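Local coordinates for putative peptidyl-arginine deiminase family protein (Campylobacter jejuni subsp. jejuni serotype O:2, PDB 6B10) that probably acts as an agmatine deiminase, hydrolysing agmatine to N-carbamoylputrescine and ammonia on a route to putrescine in polyamine biosynthesis, at residues Asn218-Glu226 with Leu236-Lys244; Asn272-Pro283 with Ser320-Arg328. All coordinates share one frame; numbering follows the deposited sequence.

Contact 1: Asn218-Glu226 with Leu236-Lys244; sequences NTIAHCICE and LQKMKEELK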
loop_
_atom_site.group_PDB
_atom_site.type_symbol
_atom_site.label_atom_id
_atom_site.label_comp_id
_atom_site.label_asym_id
_atom_site.label_seq_id
_atom_site.Cartn_x
_atom_site.Cartn_y
_atom_site.Cartn_z
ATOM N N ASN A 218 -7.511 16.561 -2.179
ATOM C CA ASN A 218 -8.783 16.962 -1.583
ATOM C C ASN A 218 -9.772 15.834 -1.316
ATOM O O ASN A 218 -10.860 16.099 -0.820
ATOM C CB ASN A 218 -9.473 17.997 -2.481
ATOM C CG ASN A 218 -8.641 19.240 -2.683
ATOM O OD1 ASN A 218 -8.399 19.659 -3.812
ATOM N ND2 ASN A 218 -8.187 19.830 -1.593
ATOM N N THR A 219 -9.417 14.593 -1.637
ATOM C CA THR A 219 -10.424 13.533 -1.709
ATOM C C THR A 219 -9.997 12.222 -1.060
ATOM O O THR A 219 -8.885 11.735 -1.286
ATOM C CB THR A 219 -10.792 13.255 -3.169
ATOM O OG1 THR A 219 -10.915 14.495 -3.874
ATOM C CG2 THR A 219 -12.091 12.485 -3.266
ATOM N N ILE A 220 -10.904 11.647 -0.276
ATOM C CA ILE A 220 -10.695 10.358 0.356
ATOM C C ILE A 220 -11.701 9.339 -0.168
ATOM O O ILE A 220 -12.921 9.564 -0.118
ATOM C CB ILE A 220 -10.826 10.447 1.888
ATOM C CG1 ILE A 220 -9.690 11.299 2.453
ATOM C CG2 ILE A 220 -10.782 9.052 2.506
ATOM C CD1 ILE A 220 -9.826 11.636 3.921
ATOM N N ALA A 221 -11.180 8.220 -0.665
ATOM C CA ALA A 221 -12.001 7.093 -1.070
ATOM C C ALA A 221 -12.011 6.121 0.087
ATOM O O ALA A 221 -10.953 5.826 0.637
ATOM C CB ALA A 221 -11.425 6.428 -2.309
ATOM N N HIS A 222 -13.191 5.615 0.449
ATOM C CA HIS A 222 -13.343 4.809 1.658
ATOM C C HIS A 222 -14.391 3.707 1.512
ATOM O O HIS A 222 -15.409 3.870 0.829
ATOM C CB HIS A 222 -13.679 5.691 2.878
ATOM C CG HIS A 222 -15.045 6.313 2.832
ATOM N ND1 HIS A 222 -16.175 5.664 3.285
ATOM C CD2 HIS A 222 -15.461 7.522 2.388
ATOM C CE1 HIS A 222 -17.229 6.443 3.107
ATOM N NE2 HIS A 222 -16.821 7.576 2.567
ATOM N N CYS A 223 -14.127 2.589 2.177
ATOM C CA CYS A 223 -15.036 1.459 2.173
ATOM C C CYS A 223 -16.369 1.825 2.785
ATOM O O CYS A 223 -16.443 2.628 3.707
ATOM C CB CYS A 223 -14.432 0.285 2.934
ATOM S SG CYS A 223 -12.982 -0.382 2.106
ATOM N N ILE A 224 -17.425 1.248 2.235
ATOM C CA ILE A 224 -18.766 1.383 2.795
ATOM C C ILE A 224 -19.456 0.038 2.599
ATOM O O ILE A 224 -19.007 -0.789 1.802
ATOM C CB ILE A 224 -19.550 2.556 2.142
ATOM C CG1 ILE A 224 -20.704 3.039 3.023
ATOM C CG2 ILE A 224 -20.116 2.169 0.783
ATOM C CD1 ILE A 224 -20.331 3.441 4.438
ATOM N N CYS A 225 -20.511 -0.198 3.363
ATOM C CA CYS A 225 -21.310 -1.410 3.229
ATOM C C CYS A 225 -22.784 -1.031 3.178
ATOM O O CYS A 225 -23.266 -0.298 4.039
ATOM C CB CYS A 225 -21.048 -2.336 4.406
ATOM S SG CYS A 225 -22.038 -3.839 4.355
ATOM N N GLU A 226 -23.485 -1.529 2.160
ATOM C CA GLU A 226 -24.887 -1.177 1.913
ATOM C C GLU A 226 -25.890 -2.166 2.540
ATOM O O GLU A 226 -27.057 -1.824 2.734
ATOM C CB GLU A 226 -25.126 -1.045 0.400
ATOM C CG GLU A 226 -24.648 0.286 -0.167
ATOM C CD GLU A 226 -24.320 0.250 -1.653
ATOM O OE1 GLU A 226 -24.761 -0.683 -2.361
ATOM O OE2 GLU A 226 -23.614 1.175 -2.117
ATOM N N LEU A 236 -18.440 0.530 9.402
ATOM C CA LEU A 236 -18.191 1.364 8.230
ATOM C C LEU A 236 -19.096 2.590 8.183
ATOM O O LEU A 236 -18.675 3.646 7.710
ATOM C CB LEU A 236 -18.296 0.549 6.934
ATOM C CG LEU A 236 -17.189 -0.503 6.776
ATOM C CD1 LEU A 236 -17.376 -1.289 5.491
ATOM C CD2 LEU A 236 -15.802 0.129 6.815
ATOM N N GLN A 237 -20.325 2.467 8.679
ATOM C CA GLN A 237 -21.184 3.648 8.805
ATOM C C GLN A 237 -20.596 4.649 9.799
ATOM O O GLN A 237 -20.616 5.851 9.548
ATOM C CB GLN A 237 -22.618 3.272 9.190
ATOM C CG GLN A 237 -23.448 2.755 8.020
ATOM C CD GLN A 237 -23.743 3.822 6.967
ATOM O OE1 GLN A 237 -23.924 4.995 7.286
ATOM N NE2 GLN A 237 -23.800 3.409 5.703
ATOM N N LYS A 238 -20.058 4.155 10.911
ATOM C CA LYS A 238 -19.396 5.024 11.891
ATOM C C LYS A 238 -18.118 5.659 11.321
ATOM O O LYS A 238 -17.862 6.848 11.520
ATOM C CB LYS A 238 -19.063 4.251 13.167
ATOM C CG LYS A 238 -20.262 3.919 14.040
ATOM C CD LYS A 238 -19.831 3.066 15.222
ATOM C CE LYS A 238 -21.017 2.449 15.942
ATOM N NZ LYS A 238 -20.572 1.384 16.880
ATOM N N MET A 239 -17.322 4.864 10.614
ATOM C CA MET A 239 -16.147 5.389 9.921
ATOM C C MET A 239 -16.547 6.498 8.947
ATOM O O MET A 239 -15.868 7.518 8.854
ATOM C CB MET A 239 -15.407 4.277 9.176
ATOM C CG MET A 239 -14.019 4.680 8.690
ATOM S SD MET A 239 -13.217 3.380 7.733
ATOM C CE MET A 239 -14.157 3.467 6.212
ATOM N N LYS A 240 -17.648 6.299 8.227
ATOM C CA LYS A 240 -18.146 7.316 7.302
ATOM C C LYS A 240 -18.393 8.642 8.021
ATOM O O LYS A 240 -17.970 9.702 7.551
ATOM C CB LYS A 240 -19.425 6.844 6.603
ATOM C CG LYS A 240 -19.951 7.809 5.549
ATOM C CD LYS A 240 -21.289 7.348 4.982
ATOM C CE LYS A 240 -21.912 8.404 4.081
ATOM N NZ LYS A 240 -22.855 7.805 3.086
ATOM N N GLU A 241 -19.078 8.574 9.162
ATOM C CA GLU A 241 -19.390 9.774 9.946
ATOM C C GLU A 241 -18.131 10.510 10.396
ATOM O O GLU A 241 -18.065 11.736 10.293
ATOM C CB GLU A 241 -20.269 9.423 11.156
ATOM C CG GLU A 241 -21.687 8.991 10.794
ATOM C CD GLU A 241 -22.421 10.026 9.960
ATOM O OE1 GLU A 241 -22.215 11.233 10.199
ATOM O OE2 GLU A 241 -23.198 9.637 9.058
ATOM N N GLU A 242 -17.142 9.762 10.890
ATOM C CA GLU A 242 -15.826 10.322 11.206
ATOM C C GLU A 242 -15.228 11.068 10.016
ATOM O O GLU A 242 -14.762 12.199 10.145
ATOM C CB GLU A 242 -14.851 9.216 11.597
ATOM C CG GLU A 242 -14.713 8.969 13.077
ATOM C CD GLU A 242 -13.760 7.832 13.346
ATOM O OE1 GLU A 242 -12.630 8.092 13.807
ATOM O OE2 GLU A 242 -14.130 6.675 13.066
ATOM N N LEU A 243 -15.245 10.424 8.853
ATOM C CA LEU A 243 -14.651 11.007 7.656
ATOM C C LEU A 243 -15.405 12.247 7.191
ATOM O O LEU A 243 -14.807 13.145 6.601
ATOM C CB LEU A 243 -14.562 9.967 6.535
ATOM C CG LEU A 243 -13.522 8.854 6.761
ATOM C CD1 LEU A 243 -13.620 7.794 5.680
ATOM C CD2 LEU A 243 -12.115 9.418 6.812
ATOM N N LYS A 244 -16.703 12.310 7.473
ATOM C CA LYS A 244 -17.489 13.503 7.150
ATOM C C LYS A 244 -17.060 14.724 7.961
ATOM O O LYS A 244 -17.244 15.850 7.511
ATOM C CB LYS A 244 -18.994 13.235 7.312
ATOM C CG LYS A 244 -19.578 12.489 6.125
ATOM C CD LYS A 244 -20.808 11.680 6.490
ATOM C CE LYS A 244 -21.988 12.572 6.819
ATOM N NZ LYS A 244 -23.240 11.769 6.872
#

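Contact 2: Asn272-Pro283 with Ser320-Arg328; sequences NFVFINNALIVP and SLHCSCQNR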
loop_
_atom_site.group_PDB
_atom_site.type_symbol
_atom_site.label_atom_id
_atom_site.label_comp_id
_atom_site.label_asym_id
_atom_site.label_seq_id
_atom_site.Cartn_x
_atom_site.Cartn_y
_atom_site.Cartn_z
ATOM N N ASN A 272 -7.614 -1.215 -1.387
ATOM C CA ASN A 272 -6.246 -1.714 -1.569
ATOM C C ASN A 272 -5.756 -1.586 -3.023
ATOM O O ASN A 272 -5.111 -2.496 -3.561
ATOM C CB ASN A 272 -6.171 -3.170 -1.102
ATOM C CG ASN A 272 -4.882 -3.489 -0.376
ATOM O OD1 ASN A 272 -4.074 -4.280 -0.849
ATOM N ND2 ASN A 272 -4.688 -2.881 0.782
ATOM N N PHE A 273 -6.066 -0.452 -3.652
ATOM C CA PHE A 273 -5.556 -0.129 -4.981
ATOM C C PHE A 273 -4.130 0.411 -4.894
ATOM O O PHE A 273 -3.604 0.626 -3.802
ATOM C CB PHE A 273 -6.476 0.862 -5.723
ATOM C CG PHE A 273 -6.924 2.055 -4.906
ATOM C CD1 PHE A 273 -6.004 2.952 -4.357
ATOM C CD2 PHE A 273 -8.278 2.316 -4.737
ATOM C CE1 PHE A 273 -6.432 4.056 -3.633
ATOM C CE2 PHE A 273 -8.708 3.421 -4.013
ATOM C CZ PHE A 273 -7.783 4.294 -3.465
ATOM N N VAL A 274 -3.499 0.624 -6.046
ATOM C CA VAL A 274 -2.163 1.191 -6.067
ATOM C C VAL A 274 -1.995 2.175 -7.212
ATOM O O VAL A 274 -2.314 1.867 -8.350
ATOM C CB VAL A 274 -1.059 0.098 -6.102
ATOM C CG1 VAL A 274 -1.278 -0.882 -7.234
ATOM C CG2 VAL A 274 0.326 0.730 -6.202
ATOM N N PHE A 275 -1.515 3.375 -6.889
ATOM C CA PHE A 275 -1.191 4.359 -7.911
ATOM C C PHE A 275 0.164 4.030 -8.521
ATOM O O PHE A 275 1.098 3.638 -7.809
ATOM C CB PHE A 275 -1.128 5.765 -7.334
ATOM C CG PHE A 275 -2.467 6.428 -7.160
ATOM C CD1 PHE A 275 -3.118 7.003 -8.245
ATOM C CD2 PHE A 275 -3.049 6.527 -5.899
ATOM C CE1 PHE A 275 -4.337 7.640 -8.079
ATOM C CE2 PHE A 275 -4.268 7.166 -5.727
ATOM C CZ PHE A 275 -4.912 7.721 -6.819
ATOM N N ILE A 276 0.242 4.181 -9.839
ATOM C CA ILE A 276 1.486 4.107 -10.591
ATOM C C ILE A 276 1.427 5.205 -11.633
ATOM O O ILE A 276 0.416 5.903 -11.745
ATOM C CB ILE A 276 1.674 2.735 -11.256
ATOM C CG1 ILE A 276 0.481 2.406 -12.163
ATOM C CG2 ILE A 276 1.856 1.660 -10.188
ATOM C CD1 ILE A 276 0.725 1.251 -13.110
ATOM N N ASN A 277 2.493 5.373 -12.400
ATOM C CA ASN A 277 2.524 6.464 -13.371
ATOM C C ASN A 277 1.371 6.355 -14.367
ATOM O O ASN A 277 1.243 5.349 -15.071
ATOM C CB ASN A 277 3.862 6.488 -14.096
ATOM C CG ASN A 277 5.012 6.812 -13.169
ATOM O OD1 ASN A 277 4.804 7.285 -12.049
ATOM N ND2 ASN A 277 6.233 6.549 -13.619
ATOM N N ASN A 278 0.521 7.384 -14.388
ATOM C CA ASN A 278 -0.602 7.482 -15.321
ATOM C C ASN A 278 -1.706 6.443 -15.131
ATOM O O ASN A 278 -2.593 6.327 -15.967
ATOM C CB ASN A 278 -0.107 7.445 -16.777
ATOM C CG ASN A 278 0.857 8.563 -17.082
ATOM O OD1 ASN A 278 2.036 8.328 -17.336
ATOM N ND2 ASN A 278 0.368 9.789 -17.024
ATOM N N ALA A 279 -1.688 5.720 -14.017
ATOM C CA ALA A 279 -2.693 4.703 -13.791
ATOM C C ALA A 279 -2.961 4.429 -12.325
ATOM O O ALA A 279 -2.147 4.727 -11.446
ATOM C CB ALA A 279 -2.300 3.416 -14.502
ATOM N N LEU A 280 -4.142 3.872 -12.089
ATOM C CA LEU A 280 -4.564 3.407 -10.785
ATOM C C LEU A 280 -5.013 1.966 -10.955
ATOM O O LEU A 280 -5.966 1.687 -11.676
ATOM C CB LEU A 280 -5.716 4.261 -10.258
ATOM C CG LEU A 280 -6.341 3.769 -8.946
ATOM C CD1 LEU A 280 -5.326 3.756 -7.815
ATOM C CD2 LEU A 280 -7.542 4.618 -8.577
ATOM N N ILE A 281 -4.323 1.050 -10.292
ATOM C CA ILE A 281 -4.620 -0.366 -10.436
ATOM C C ILE A 281 -5.525 -0.773 -9.283
ATOM O O ILE A 281 -5.138 -0.683 -8.122
ATOM C CB ILE A 281 -3.337 -1.231 -10.440
ATOM C CG1 ILE A 281 -2.255 -0.618 -11.340
ATOM C CG2 ILE A 281 -3.663 -2.655 -10.877
ATOM C CD1 ILE A 281 -2.665 -0.388 -12.778
ATOM N N VAL A 282 -6.734 -1.216 -9.609
ATOM C CA VAL A 282 -7.745 -1.514 -8.583
ATOM C C VAL A 282 -8.012 -3.014 -8.506
ATOM O O VAL A 282 -8.039 -3.690 -9.530
ATOM C CB VAL A 282 -9.070 -0.736 -8.825
ATOM C CG1 VAL A 282 -8.817 0.762 -8.813
ATOM C CG2 VAL A 282 -9.735 -1.120 -10.143
ATOM N N PRO A 283 -8.210 -3.542 -7.290
ATOM C CA PRO A 283 -8.553 -4.953 -7.185
ATOM C C PRO A 283 -9.977 -5.222 -7.674
ATOM O O PRO A 283 -10.897 -4.465 -7.350
ATOM C CB PRO A 283 -8.422 -5.251 -5.685
ATOM C CG PRO A 283 -8.523 -3.936 -4.997
ATOM C CD PRO A 283 -8.137 -2.873 -5.979
ATOM N N SER A 320 -4.209 -7.727 -0.466
ATOM C CA SER A 320 -4.625 -7.492 -1.839
ATOM C C SER A 320 -3.515 -6.711 -2.544
ATOM O O SER A 320 -2.381 -6.723 -2.076
ATOM C CB SER A 320 -5.983 -6.782 -1.858
ATOM O OG SER A 320 -6.493 -6.683 -3.173
ATOM N N LEU A 321 -3.831 -6.040 -3.649
ATOM C CA LEU A 321 -2.808 -5.469 -4.536
ATOM C C LEU A 321 -1.837 -4.533 -3.826
ATOM O O LEU A 321 -0.628 -4.690 -3.976
ATOM C CB LEU A 321 -3.440 -4.747 -5.735
ATOM C CG LEU A 321 -4.367 -5.552 -6.661
ATOM C CD1 LEU A 321 -4.906 -4.658 -7.763
ATOM C CD2 LEU A 321 -3.670 -6.770 -7.264
ATOM N N HIS A 322 -2.362 -3.576 -3.056
ATOM C CA HIS A 322 -1.525 -2.564 -2.386
ATOM C C HIS A 322 -0.563 -3.202 -1.384
ATOM O O HIS A 322 0.586 -2.791 -1.284
ATOM C CB HIS A 322 -2.395 -1.517 -1.675
ATOM C CG HIS A 322 -1.657 -0.279 -1.259
ATOM N ND1 HIS A 322 -1.462 0.062 0.062
ATOM C CD2 HIS A 322 -1.081 0.709 -1.987
ATOM C CE1 HIS A 322 -0.793 1.198 0.133
ATOM N NE2 HIS A 322 -0.548 1.613 -1.098
ATOM N N CYS A 323 -1.044 -4.202 -0.647
ATOM C CA CYS A 323 -0.225 -4.924 0.337
ATOM C C CYS A 323 0.964 -5.653 -0.289
ATOM O O CYS A 323 1.990 -5.842 0.356
ATOM C CB CYS A 323 -1.079 -5.956 1.097
ATOM S SG CYS A 323 -2.451 -5.274 2.053
ATOM N N SER A 324 0.819 -6.069 -1.540
ATOM C CA SER A 324 1.850 -6.850 -2.225
ATOM C C SER A 324 2.919 -6.024 -2.949
ATOM O O SER A 324 3.746 -6.590 -3.662
ATOM C CB SER A 324 1.191 -7.752 -3.260
ATOM O OG SER A 324 0.931 -7.012 -4.432
ATOM N N CYS A 325 2.909 -4.703 -2.804
ATOM C CA CYS A 325 3.864 -3.890 -3.538
ATOM C C CYS A 325 4.311 -2.667 -2.763
ATOM O O CYS A 325 3.717 -2.299 -1.748
ATOM C CB CYS A 325 3.287 -3.493 -4.897
ATOM S SG CYS A 325 1.815 -2.433 -4.852
ATOM N N GLN A 326 5.399 -2.068 -3.224
ATOM C CA GLN A 326 5.889 -0.828 -2.646
ATOM C C GLN A 326 6.350 0.093 -3.771
ATOM O O GLN A 326 6.885 -0.357 -4.783
ATOM C CB GLN A 326 7.019 -1.109 -1.657
ATOM C CG GLN A 326 7.580 0.117 -0.946
ATOM C CD GLN A 326 6.532 0.890 -0.160
ATOM O OE1 GLN A 326 5.707 1.604 -0.738
ATOM N NE2 GLN A 326 6.563 0.759 1.163
ATOM N N ASN A 327 6.122 1.382 -3.588
ATOM C CA ASN A 327 6.466 2.368 -4.594
ATOM C C ASN A 327 7.821 2.973 -4.270
ATOM O O ASN A 327 8.133 3.216 -3.109
ATOM C CB ASN A 327 5.388 3.464 -4.645
ATOM C CG ASN A 327 3.987 2.889 -4.686
ATOM O OD1 ASN A 327 3.396 2.586 -3.647
ATOM N ND2 ASN A 327 3.457 2.710 -5.890
ATOM N N ARG A 328 8.623 3.201 -5.302
ATOM C CA ARG A 328 9.886 3.918 -5.164
ATOM C C ARG A 328 9.796 5.099 -6.112
ATOM O O ARG A 328 9.630 4.926 -7.320
ATOM C CB ARG A 328 11.076 3.015 -5.505
ATOM C CG ARG A 328 12.417 3.739 -5.531
ATOM C CD ARG A 328 13.589 2.768 -5.595
ATOM N NE ARG A 328 14.814 3.447 -6.031
ATOM C CZ ARG A 328 15.671 4.079 -5.229
ATOM N NH1 ARG A 328 15.473 4.138 -3.914
ATOM N NH2 ARG A 328 16.744 4.664 -5.750
#

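Contact 1: Asn218-Glu226 with Leu236-Lys244
H222 and L243 meet within a beta-alpha-beta unit, in which helix 233-244 packs against strand 219-224 before the chain returns as the parallel strand 249-254. The axes of the strand and the helical segment 236-244 approach to 8.0 Å and run nearly opposite, at 152°. Leucine suits position 243 because its two methyls serve two residues: CD1 presses on H222 CB at 3.5 Å and lies obliquely by the ring, while CD2 faces I220 CD1. The imidazole CG sits between its own backbone N and carbonyl carbon (chi1 69°), which swings the ring out from the strand to lie beside L243 and K240, with ND1 within bonding distance of C223 O. H222 CE1 rests 3.9 Å from K240 CG. Lysine fits here because its aliphatic chain packs against the ring while its extended end carries NZ onward to a salt bridge with E252 of strand 249-254. M239, a slim and flexible side chain, and H222 lie alongside each other, pointing opposite ways, and M239 CE comes to 3.5 Å from C223 O.

Where the strand ends, L236 forks over the backbone. Its CD2 lies 4.1 Å from C223 CB, and its CD1 lies 3.9 Å from C225 N. I224 begins by pointing away from the helix but bends back through CG1, so that CD1 reaches 3.7 Å from Q237 NE2 and also touches the K240 methylenes.

Farther out, L194 of strand 190-194 meets both M239 and L243, and L250 of strand 249-254 also touches L243. The histidine is held from within its own strand: H222 ND1 donates to C223 O over 3.1 Å, the nitrogen standing above the carbonyl plane, 55° out of it.

Contact 2: Asn272-Pro283 with Ser320-Arg328
The beta hairpin of strands 274-276 and 279-284, closed by a type II turn from I276 to A279, is joined by N272, just ahead of it, to H322 on the loop that leads to strand 326-329. Asparagine suits its place because its main chain and side chain both accept bonds from residues 321-323, helical in backbone shape but without regular helical bonds. N272 O receives H322 N at 3.0 Å. N272 OD1 receives C323 N, also at 3.0 Å, with the donor tilted 26° from the amide plane, while its ND2 donates to D209 O. The N272 amide and the H322 imidazole stand at 89° to each other, the amide nitrogen lying at the ring's edge.

With CG anti to the backbone N (chi1 -166°), H322 swings its ring toward the start of strand 274-276 and sets CD2 3.1 Å from F273 O. Its two ring nitrogens bond to D209 and E15, fixing the ring's rotation.

L321, I281, P283 and V274 supply the apolar part. Branched L321 wedges CD1 to 3.5 Å from P283 N, crossing I281 at about a right angle. V274 CG2 touches both C325 SG and N327 ND2, 3.7 Å from each. N327 offers both an acceptor and a donor: OD1 to R89, ND2 to Q19. The junction sits near the centre of what is, by family, probably the alpha/beta propeller of guanidino-group-modifying enzymes.

Contact 1 closes before contact 2 opens along the chain. Their centres lie 20 Å apart, and their nearest atoms come within about 4 Å without touching. Each draws on a three-stranded sheet of the same pattern, an antiparallel pair followed by a parallel strand: 212-216, 219-224 and 249-254 for contact 1, and 274-276, 279-284 and 305-310 for contact 2. This repetition is consistent with the family's propeller fold. Contact 1 stays inside one beta-alpha-beta unit, its centre 18 Å from the chain's centre; contact 2, centred 7 Å from it, links its sheet to a second, where strand 326-329 pairs with 19-25. R213 joins the contacts, its backbone bonding to A221 and its side chain to F273 O.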